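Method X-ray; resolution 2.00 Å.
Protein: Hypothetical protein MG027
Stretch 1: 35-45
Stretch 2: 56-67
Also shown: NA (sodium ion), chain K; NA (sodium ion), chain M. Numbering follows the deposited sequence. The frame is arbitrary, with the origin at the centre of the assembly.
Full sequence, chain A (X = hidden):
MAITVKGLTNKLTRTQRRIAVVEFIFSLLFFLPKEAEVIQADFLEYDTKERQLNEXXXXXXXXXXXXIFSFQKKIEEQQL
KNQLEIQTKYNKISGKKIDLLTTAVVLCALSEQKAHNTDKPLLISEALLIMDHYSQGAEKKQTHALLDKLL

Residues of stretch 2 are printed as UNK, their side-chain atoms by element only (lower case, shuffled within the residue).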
# COMPACT_ATOMS: atom_id res chain seq x y z
N GLU A 35 3.03 -9.60 14.77
CA GLU A 35 1.83 -9.13 15.46
C GLU A 35 1.62 -7.63 15.18
O GLU A 35 2.58 -6.88 15.01
CB GLU A 35 1.91 -9.39 16.97
CG GLU A 35 1.92 -10.86 17.43
CD GLU A 35 0.68 -11.65 17.03
OE1 GLU A 35 -0.43 -11.08 17.00
OE2 GLU A 35 0.81 -12.86 16.74
N ALA A 36 0.35 -7.21 15.15
CA ALA A 36 -0.04 -5.84 14.83
C ALA A 36 0.69 -4.76 15.63
O ALA A 36 1.20 -3.79 15.05
CB ALA A 36 -1.57 -5.66 14.98
N GLU A 37 0.76 -4.92 16.95
CA GLU A 37 1.40 -3.89 17.76
C GLU A 37 2.91 -3.87 17.55
O GLU A 37 3.54 -2.83 17.60
CB GLU A 37 1.03 -4.03 19.24
CG GLU A 37 -0.42 -3.60 19.48
CD GLU A 37 -0.74 -3.40 20.95
OE1 GLU A 37 -0.98 -4.42 21.65
OE2 GLU A 37 -0.73 -2.23 21.41
N VAL A 38 3.48 -5.03 17.23
CA VAL A 38 4.89 -5.12 16.88
C VAL A 38 5.22 -4.29 15.63
O VAL A 38 6.20 -3.56 15.64
CB VAL A 38 5.33 -6.60 16.75
CG1 VAL A 38 6.71 -6.73 16.12
CG2 VAL A 38 5.30 -7.26 18.15
N ILE A 39 4.40 -4.36 14.58
CA ILE A 39 4.63 -3.60 13.36
C ILE A 39 4.52 -2.10 13.63
O ILE A 39 5.35 -1.31 13.16
CB ILE A 39 3.61 -3.97 12.28
CG1 ILE A 39 3.79 -5.42 11.79
CG2 ILE A 39 3.80 -3.06 11.08
CD1 ILE A 39 2.50 -6.02 11.15
N GLN A 40 3.47 -1.73 14.37
CA GLN A 40 3.27 -0.36 14.84
C GLN A 40 4.50 0.13 15.63
O GLN A 40 4.94 1.24 15.39
CB GLN A 40 1.98 -0.25 15.66
CG GLN A 40 0.68 -0.59 14.87
CD GLN A 40 -0.57 -0.69 15.74
OE1 GLN A 40 -0.77 0.13 16.64
NE2 GLN A 40 -1.42 -1.68 15.47
N ALA A 41 5.05 -0.66 16.56
CA ALA A 41 6.29 -0.27 17.27
C ALA A 41 7.55 -0.27 16.38
O ALA A 41 8.44 0.56 16.59
CB ALA A 41 6.52 -1.11 18.49
N ASP A 42 7.62 -1.18 15.40
CA ASP A 42 8.72 -1.22 14.41
C ASP A 42 8.72 0.09 13.58
O ASP A 42 9.77 0.62 13.24
CB ASP A 42 8.56 -2.40 13.42
CG ASP A 42 8.89 -3.78 14.02
OD1 ASP A 42 9.12 -3.90 15.24
OD2 ASP A 42 8.95 -4.80 13.31
N PHE A 43 7.52 0.58 13.25
CA PHE A 43 7.34 1.85 12.54
C PHE A 43 7.93 3.01 13.31
O PHE A 43 8.52 3.87 12.71
CB PHE A 43 5.87 2.16 12.25
CG PHE A 43 5.66 3.20 11.14
CD1 PHE A 43 6.33 3.11 9.92
CD2 PHE A 43 4.75 4.24 11.32
CE1 PHE A 43 6.11 4.03 8.91
CE2 PHE A 43 4.52 5.17 10.31
CZ PHE A 43 5.19 5.07 9.10
N LEU A 44 7.77 3.03 14.63
CA LEU A 44 8.42 4.06 15.42
C LEU A 44 9.95 4.03 15.32
O LEU A 44 10.57 5.10 15.23
CB LEU A 44 8.03 3.97 16.89
CG LEU A 44 6.55 4.00 17.26
CD1 LEU A 44 6.42 4.28 18.74
CD2 LEU A 44 5.78 5.03 16.42
N GLU A 45 10.57 2.83 15.35
CA GLU A 45 12.04 2.70 15.24
C GLU A 45 12.56 3.02 13.84
O GLU A 45 13.77 3.19 13.65
CB GLU A 45 12.49 1.29 15.58
CG GLU A 45 12.27 0.89 17.03
CD GLU A 45 13.28 -0.14 17.46
OE1 GLU A 45 12.96 -1.33 17.32
OE2 GLU A 45 14.39 0.25 17.93
N UNK A 56 -0.54 11.00 10.66
CA UNK A 56 -1.24 10.60 9.43
C UNK A 56 -0.67 9.25 8.90
O UNK A 56 -1.41 8.34 8.60
c UNK A 56 -2.57 10.45 3.70
c UNK A 56 -0.21 10.11 4.04
c UNK A 56 -1.97 11.49 7.13
c UNK A 56 -1.52 10.97 5.86
n UNK A 56 -3.72 11.35 5.73
c UNK A 56 -1.35 10.06 3.24
c UNK A 56 -3.31 11.70 7.00
c UNK A 56 -2.64 10.91 5.01
c UNK A 56 -0.28 10.56 5.35
c UNK A 56 -1.13 11.72 8.37
N UNK A 57 0.64 9.13 8.83
CA UNK A 57 1.34 7.93 8.36
C UNK A 57 1.17 6.73 9.33
O UNK A 57 1.03 5.59 8.91
c UNK A 57 2.83 8.24 8.21
o UNK A 57 5.41 9.22 6.20
c UNK A 57 3.20 9.15 7.05
n UNK A 57 5.04 10.28 8.11
c UNK A 57 4.65 9.56 7.09
N UNK A 58 1.23 7.03 10.62
CA UNK A 58 1.07 6.03 11.69
C UNK A 58 -0.33 5.43 11.68
O UNK A 58 -0.51 4.28 12.11
n UNK A 58 4.84 9.13 15.91
c UNK A 58 3.05 7.93 14.53
c UNK A 58 4.53 8.27 14.70
c UNK A 58 2.83 6.91 13.38
c UNK A 58 1.33 6.69 13.06
N UNK A 59 -1.31 6.19 11.21
CA UNK A 59 -2.68 5.65 11.14
C UNK A 59 -2.80 4.68 9.96
O UNK A 59 -3.52 3.70 10.05
c UNK A 59 -5.06 6.00 13.16
c UNK A 59 -4.93 6.98 11.95
c UNK A 59 -6.22 7.02 11.12
c UNK A 59 -3.71 6.77 11.03
N UNK A 60 -2.08 4.94 8.87
CA UNK A 60 -2.04 4.03 7.72
C UNK A 60 -1.40 2.70 8.13
O UNK A 60 -1.90 1.63 7.81
c UNK A 60 -1.26 4.67 6.51
c UNK A 60 -1.24 6.75 4.96
c UNK A 60 -1.04 3.64 5.35
c UNK A 60 -2.01 5.88 5.97
N UNK A 61 -0.28 2.78 8.84
CA UNK A 61 0.47 1.60 9.26
C UNK A 61 -0.31 0.78 10.29
O UNK A 61 -0.16 -0.43 10.37
c UNK A 61 2.70 2.55 8.68
c UNK A 61 1.83 2.03 9.83
c UNK A 61 2.51 0.87 10.61
N UNK A 62 -1.14 1.46 11.05
CA UNK A 62 -1.99 0.82 12.02
C UNK A 62 -3.09 0.01 11.30
O UNK A 62 -3.35 -1.13 11.66
c UNK A 62 -3.85 2.23 15.21
c UNK A 62 -2.57 1.88 12.99
c UNK A 62 -3.71 1.39 13.92
c UNK A 62 -4.50 1.44 16.36
n UNK A 62 -5.99 1.40 16.34
N UNK A 63 -3.72 0.60 10.29
CA UNK A 63 -4.72 -0.09 9.49
C UNK A 63 -4.10 -1.30 8.78
O UNK A 63 -4.69 -2.39 8.74
c UNK A 63 -5.34 0.87 8.50
N UNK A 64 -2.90 -1.10 8.23
CA UNK A 64 -2.11 -2.16 7.58
C UNK A 64 -1.82 -3.33 8.54
O UNK A 64 -1.98 -4.50 8.18
c UNK A 64 0.27 -2.62 6.79
c UNK A 64 0.24 -3.32 5.61
c UNK A 64 1.25 -2.90 7.70
c UNK A 64 2.17 -4.55 6.29
c UNK A 64 -0.76 -1.58 7.09
c UNK A 64 1.18 -4.29 5.35
c UNK A 64 2.20 -3.87 7.45
N UNK A 65 -1.37 -3.00 9.75
CA UNK A 65 -0.97 -3.98 10.76
C UNK A 65 -2.14 -4.86 11.19
O UNK A 65 -1.95 -6.02 11.51
o UNK A 65 -1.34 -2.67 12.78
c UNK A 65 -0.35 -3.31 11.99
N UNK A 66 -3.33 -4.31 11.17
CA UNK A 66 -4.51 -4.98 11.67
C UNK A 66 -5.30 -5.71 10.58
O UNK A 66 -6.16 -6.54 10.88
o UNK A 66 -6.40 -1.80 13.76
o UNK A 66 -5.03 -1.91 15.51
c UNK A 66 -5.37 -3.95 12.40
c UNK A 66 -5.42 -2.29 14.36
c UNK A 66 -4.66 -3.42 13.67
N UNK A 67 -4.98 -5.46 9.31
CA UNK A 67 -5.74 -6.06 8.22
C UNK A 67 -4.89 -6.79 7.20
O UNK A 67 -5.37 -7.12 6.13
o UNK A 67 -8.63 -4.88 8.72
c UNK A 67 -7.55 -4.32 8.47
n UNK A 67 -7.20 -3.16 9.03
c UNK A 67 -6.55 -4.96 7.53
NA NA K . 1.17 2.88 13.79
NA NA M . -8.14 -1.45 11.20
O HOH W 1 3.40 3.54 14.63

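Position 56 carries one carbon and then fused five- and six-membered rings holding eight carbons and one nitrogen, all out of reach of stretch 1; it is Trp-56. Position 57 has three carbons, the third bearing one oxygen and one nitrogen. Its CB lies 4.1 Å from CZ of Phe-43, and the chain length makes it Gln-57 rather than a shorter amide.

Position 58 shows four carbons in a row ending in nitrogen, a lysine. The chain of Lys-58 is extended, so its aliphatic part does the packing: CG is 3.9 Å from Phe-43 CD2, and CE is 3.9 Å from Leu-44 CD2. Its backbone also works, since Lys-58 O binds a sodium ion at 2.8 Å; that ion holds a water at 2.5 Å, which in turn donates to Gln-40 O (water oxygen to Gln-40 O, 2.9 Å).

Position 59 has four carbons forked at the second and points away from stretch 1: Leu-59. Position 60 also has four carbons, but they fork at the first and one arm is two carbons long, which identifies Ile-60; it is buried without touching stretch 1.

Position 61 is one carbon carrying two more, pointing toward stretch 1. One methyl sits over the ring of Phe-43 and the other faces Ile-39. This is Val-61. Its CG2 is 3.5 Å from the Phe-43 ring centroid, 8° off the normal, a CH-pi contact, while CG1 is 4.2 Å from Ile-39 CG2.

Position 62 repeats the four carbons and terminal nitrogen, so it is Lys-62. Its CE passes 4.0 Å from Gln-40 OE1, but its end leads away from stretch 1. Position 63 is a single carbon pointing away, Ala-63.

Position 64 is one carbon and a six-carbon ring without oxygen, hence Phe-64. Ile-39 CG2 meets its edge, 4.0 Å from CE2.

Position 65 is one carbon and one oxygen, directed toward stretch 1: Ser-65. Gln-40 NE2 donates to its OG at 2.9 Å, and Ser-65 OG donates back to Lys-62 O at 2.8 Å, so the hydroxyl is satisfied from both sides.

Position 66 has three carbons, the third carrying two oxygens: Glu-66. Its CG is 4.0 Å from Ala-36 CB, and its OE2 forms a salt bridge with Lys-62 NZ at 3.5 Å. Position 67 has two carbons, the second with one oxygen and one nitrogen; it is Asn-67, out of reach of stretch 1.

The two helices run nearly antiparallel, at 151°, with axes 8.5 Å apart at closest approach. Small residues mark the tightest point: the CA atoms of Ala-36 and Ser-65 are 4.6 Å apart, against 6.1 Å for those of Gln-40 and Lys-62. Farther along, Phe-43 fills the space against Val-61 and Lys-58. Ile-39, a helical turn before Phe-43, packs against Val-61, Phe-64 and Ser-65. The rules are legible: small side chains where backbones meet, an aromatic face covered by a methyl in a CH-pi contact, and one polar pair, Gln-40 with Ser-65, hydrogen-bonded across the contact.

Stretch 2 (56-67) WQKLIVKAFSEN
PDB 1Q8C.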